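Local coordinates for protein branched-chain alpha-ketoacid decarboxylase (Lactococcus lactis, PDB 2VBF) that probably decarboxylates branched-chain and aromatic alpha-keto acids to aldehydes, using thiamine diphosphate and a magnesium ion as cofactors, at residues 276-288 with 308-320. Residues are numbered along the deposited sequence; the frame is centred on the assembly and turned at random.
Sequences FLGIYNGKLSEIS and DSSTGAFTHHLDE
Y280 points its hydroxyl at the backbone of 316-317, where its OH takes a nearly straight hydrogen bond from H317 N (3.0 Å, 167° at the hydrogen), the donor lying at the ring edge near its plane. With CG anti to the backbone N (chi1 -177°), the ring reaches across to this strip of chain, where CE2 touches L318 CD2 at 3.8 Å and H316 CB lies obliquely by the same carbon; G282 N sits over the centre of one face. The hydroxyl is also hydrogen-bonded to E294 of helix 287-295, so this phenol ties the helix to the loop. A phenylalanine here would probably keep the contact with L318 but leave H317 N and the E294 carboxylate without their shared partner.

Both segments belong to the central domain of this thiamine diphosphate enzyme: 276-279 is an edge strand, within this chain, of its mixed sheet, and 308-320 lies in the connection between the parallel strands 298-302 and 323-326. Beyond the edge strand, K283 N at the start of a short 3-10 segment donates to T315 OG1 in a straight bond (2.8 Å, 170°), while the extended K283 chain runs past the T315 methyl, CD to CG2 3.7 Å. Between these two anchors the backbones close in, G282 CA meeting T311 O in a CH···O contact of 3.5 Å. N281 OD1 receives a weak, bent bond from G312 N (2.8 Å), and a water bridges N281 ND2 to S309 O.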
# COMPACT_ATOMS: atom_id res chain seq x y z
N PHE A 276 -2.24 19.37 -34.49
CA PHE A 276 -1.72 18.31 -33.61
C PHE A 276 -1.16 17.18 -34.48
O PHE A 276 -1.89 16.61 -35.31
CB PHE A 276 -2.78 17.79 -32.63
CG PHE A 276 -2.30 16.63 -31.78
CD1 PHE A 276 -1.43 16.86 -30.73
CD2 PHE A 276 -2.68 15.33 -32.07
CE1 PHE A 276 -0.94 15.80 -29.96
CE2 PHE A 276 -2.20 14.26 -31.29
CZ PHE A 276 -1.33 14.50 -30.24
N LEU A 277 0.12 16.86 -34.27
CA LEU A 277 0.86 15.91 -35.11
C LEU A 277 0.68 14.45 -34.67
O LEU A 277 0.65 13.55 -35.49
CB LEU A 277 2.36 16.27 -35.12
CG LEU A 277 2.75 17.65 -35.64
CD1 LEU A 277 4.26 17.92 -35.48
CD2 LEU A 277 2.35 17.82 -37.10
N GLY A 278 0.55 14.23 -33.37
CA GLY A 278 0.64 12.90 -32.79
C GLY A 278 1.57 12.93 -31.59
O GLY A 278 1.98 14.01 -31.12
N ILE A 279 1.88 11.75 -31.09
CA ILE A 279 2.75 11.58 -29.94
C ILE A 279 4.21 11.36 -30.37
O ILE A 279 4.51 10.44 -31.14
CB ILE A 279 2.32 10.36 -29.11
CG1 ILE A 279 0.87 10.51 -28.65
CG2 ILE A 279 3.27 10.13 -27.93
CD1 ILE A 279 0.62 11.68 -27.70
N TYR A 280 5.09 12.23 -29.90
CA TYR A 280 6.52 12.07 -30.12
C TYR A 280 7.06 11.11 -29.07
O TYR A 280 6.93 11.36 -27.88
CB TYR A 280 7.23 13.41 -30.02
CG TYR A 280 8.72 13.35 -30.30
CD1 TYR A 280 9.19 12.92 -31.54
CD2 TYR A 280 9.64 13.71 -29.34
CE1 TYR A 280 10.56 12.87 -31.81
CE2 TYR A 280 11.01 13.67 -29.60
CZ TYR A 280 11.46 13.24 -30.84
OH TYR A 280 12.82 13.19 -31.09
N ASN A 281 7.66 10.01 -29.52
CA ASN A 281 8.25 9.03 -28.62
C ASN A 281 9.61 8.58 -29.14
O ASN A 281 9.84 7.39 -29.37
CB ASN A 281 7.29 7.86 -28.44
CG ASN A 281 7.64 6.95 -27.26
OD1 ASN A 281 8.41 7.31 -26.37
ND2 ASN A 281 7.05 5.76 -27.25
N GLY A 282 10.51 9.54 -29.32
CA GLY A 282 11.85 9.27 -29.83
C GLY A 282 11.83 8.47 -31.12
O GLY A 282 11.00 8.70 -31.99
N LYS A 283 12.74 7.50 -31.22
CA LYS A 283 12.87 6.72 -32.46
C LYS A 283 11.66 5.84 -32.75
O LYS A 283 11.49 5.40 -33.89
CB LYS A 283 14.16 5.89 -32.47
CG LYS A 283 14.09 4.57 -31.71
CD LYS A 283 15.42 3.85 -31.74
CE LYS A 283 15.33 2.46 -31.13
NZ LYS A 283 16.64 1.74 -31.21
N LEU A 284 10.80 5.61 -31.75
CA LEU A 284 9.57 4.83 -31.92
C LEU A 284 8.39 5.67 -32.45
O LEU A 284 7.29 5.14 -32.60
CB LEU A 284 9.18 4.16 -30.61
CG LEU A 284 10.22 3.23 -29.97
CD1 LEU A 284 9.65 2.58 -28.72
CD2 LEU A 284 10.70 2.18 -30.94
N SER A 285 8.62 6.95 -32.71
CA SER A 285 7.60 7.82 -33.29
C SER A 285 7.25 7.37 -34.70
O SER A 285 8.08 6.80 -35.40
CB SER A 285 8.09 9.26 -33.37
OG SER A 285 8.54 9.75 -32.13
N GLU A 286 6.02 7.66 -35.12
CA GLU A 286 5.67 7.55 -36.53
C GLU A 286 6.68 8.39 -37.33
O GLU A 286 7.08 9.47 -36.89
CB GLU A 286 4.24 8.03 -36.75
CG GLU A 286 3.69 7.80 -38.15
CD GLU A 286 3.98 8.94 -39.10
OE1 GLU A 286 3.80 10.12 -38.69
OE2 GLU A 286 4.39 8.66 -40.25
N ILE A 287 7.11 7.88 -38.48
CA ILE A 287 8.23 8.46 -39.23
C ILE A 287 8.02 9.93 -39.66
O ILE A 287 8.90 10.78 -39.45
CB ILE A 287 8.64 7.56 -40.45
CG1 ILE A 287 9.95 8.03 -41.08
CG2 ILE A 287 7.52 7.44 -41.47
CD1 ILE A 287 11.14 7.86 -40.18
N SER A 288 6.86 10.26 -40.24
CA SER A 288 6.62 11.66 -40.63
C SER A 288 6.63 12.61 -39.43
O SER A 288 7.16 13.71 -39.52
CB SER A 288 5.34 11.83 -41.45
OG SER A 288 4.18 11.70 -40.66
N ASP A 308 12.39 7.78 -19.70
CA ASP A 308 12.63 6.60 -20.56
C ASP A 308 11.40 6.17 -21.37
O ASP A 308 11.48 6.00 -22.60
CB ASP A 308 13.27 5.40 -19.80
CG ASP A 308 12.43 4.86 -18.65
OD1 ASP A 308 11.45 5.51 -18.21
OD2 ASP A 308 12.78 3.75 -18.16
N SER A 309 10.25 6.05 -20.72
CA SER A 309 9.04 5.52 -21.36
C SER A 309 8.37 6.50 -22.35
O SER A 309 7.54 6.08 -23.17
CB SER A 309 8.01 5.09 -20.31
OG SER A 309 8.57 4.15 -19.41
N SER A 310 8.73 7.77 -22.26
CA SER A 310 8.15 8.84 -23.07
C SER A 310 9.11 9.37 -24.15
O SER A 310 8.78 10.33 -24.86
CB SER A 310 7.69 10.01 -22.18
OG SER A 310 8.75 10.53 -21.41
N THR A 311 10.28 8.75 -24.28
CA THR A 311 11.27 9.14 -25.29
C THR A 311 11.83 7.95 -26.09
O THR A 311 12.90 8.06 -26.70
CB THR A 311 12.44 9.95 -24.68
OG1 THR A 311 13.16 9.15 -23.73
CG2 THR A 311 11.93 11.22 -24.01
N GLY A 312 11.11 6.83 -26.10
CA GLY A 312 11.60 5.61 -26.75
C GLY A 312 12.95 5.19 -26.21
O GLY A 312 13.87 4.88 -26.98
N ALA A 313 13.08 5.24 -24.88
CA ALA A 313 14.33 4.96 -24.15
C ALA A 313 15.45 5.94 -24.51
O ALA A 313 16.58 5.53 -24.84
CB ALA A 313 14.77 3.50 -24.34
N PHE A 314 15.12 7.22 -24.44
CA PHE A 314 16.06 8.32 -24.63
C PHE A 314 16.65 8.36 -26.05
O PHE A 314 17.82 8.68 -26.23
CB PHE A 314 17.18 8.24 -23.58
CG PHE A 314 16.68 8.16 -22.16
CD1 PHE A 314 16.00 9.21 -21.58
CD2 PHE A 314 16.90 7.02 -21.39
CE1 PHE A 314 15.56 9.16 -20.26
CE2 PHE A 314 16.46 6.96 -20.06
CZ PHE A 314 15.78 8.02 -19.51
N THR A 315 15.81 8.05 -27.04
CA THR A 315 16.22 8.11 -28.45
C THR A 315 15.66 9.35 -29.17
O THR A 315 15.60 9.39 -30.40
CB THR A 315 15.79 6.84 -29.22
OG1 THR A 315 14.39 6.63 -29.09
CG2 THR A 315 16.54 5.60 -28.68
N HIS A 316 15.25 10.35 -28.40
CA HIS A 316 14.81 11.65 -28.90
C HIS A 316 15.98 12.47 -29.46
O HIS A 316 17.14 12.24 -29.10
CB HIS A 316 14.11 12.45 -27.79
CG HIS A 316 14.96 12.68 -26.58
ND1 HIS A 316 15.36 11.65 -25.75
CD2 HIS A 316 15.49 13.81 -26.06
CE1 HIS A 316 16.10 12.14 -24.77
NE2 HIS A 316 16.20 13.45 -24.94
N HIS A 317 15.67 13.41 -30.35
CA HIS A 317 16.65 14.34 -30.88
C HIS A 317 16.04 15.73 -30.86
O HIS A 317 15.41 16.15 -31.82
CB HIS A 317 17.03 13.96 -32.31
CG HIS A 317 17.66 12.61 -32.43
ND1 HIS A 317 18.97 12.36 -32.10
CD2 HIS A 317 17.15 11.42 -32.84
CE1 HIS A 317 19.24 11.08 -32.30
NE2 HIS A 317 18.15 10.49 -32.75
N LEU A 318 16.21 16.42 -29.74
CA LEU A 318 15.63 17.74 -29.55
C LEU A 318 16.78 18.69 -29.22
O LEU A 318 17.37 18.61 -28.15
CB LEU A 318 14.59 17.72 -28.41
CG LEU A 318 13.41 16.76 -28.58
CD1 LEU A 318 12.59 16.66 -27.29
CD2 LEU A 318 12.52 17.18 -29.76
N ASP A 319 17.07 19.59 -30.16
CA ASP A 319 18.24 20.46 -30.08
C ASP A 319 18.02 21.66 -29.15
O ASP A 319 17.29 22.60 -29.48
CB ASP A 319 18.60 20.94 -31.49
CG ASP A 319 19.96 21.60 -31.58
OD1 ASP A 319 20.54 22.00 -30.54
OD2 ASP A 319 20.45 21.72 -32.72
N GLU A 320 18.65 21.61 -27.98
CA GLU A 320 18.69 22.72 -27.02
C GLU A 320 19.04 24.08 -27.64
O GLU A 320 18.52 25.11 -27.22
CB GLU A 320 19.68 22.39 -25.88
CG GLU A 320 21.12 21.99 -26.34
CD GLU A 320 21.19 20.66 -27.11
OE1 GLU A 320 20.41 19.72 -26.79
OE2 GLU A 320 22.02 20.55 -28.04
O HOH W 1 6.20 9.81 -25.72
O HOH W 2 7.52 4.06 -24.82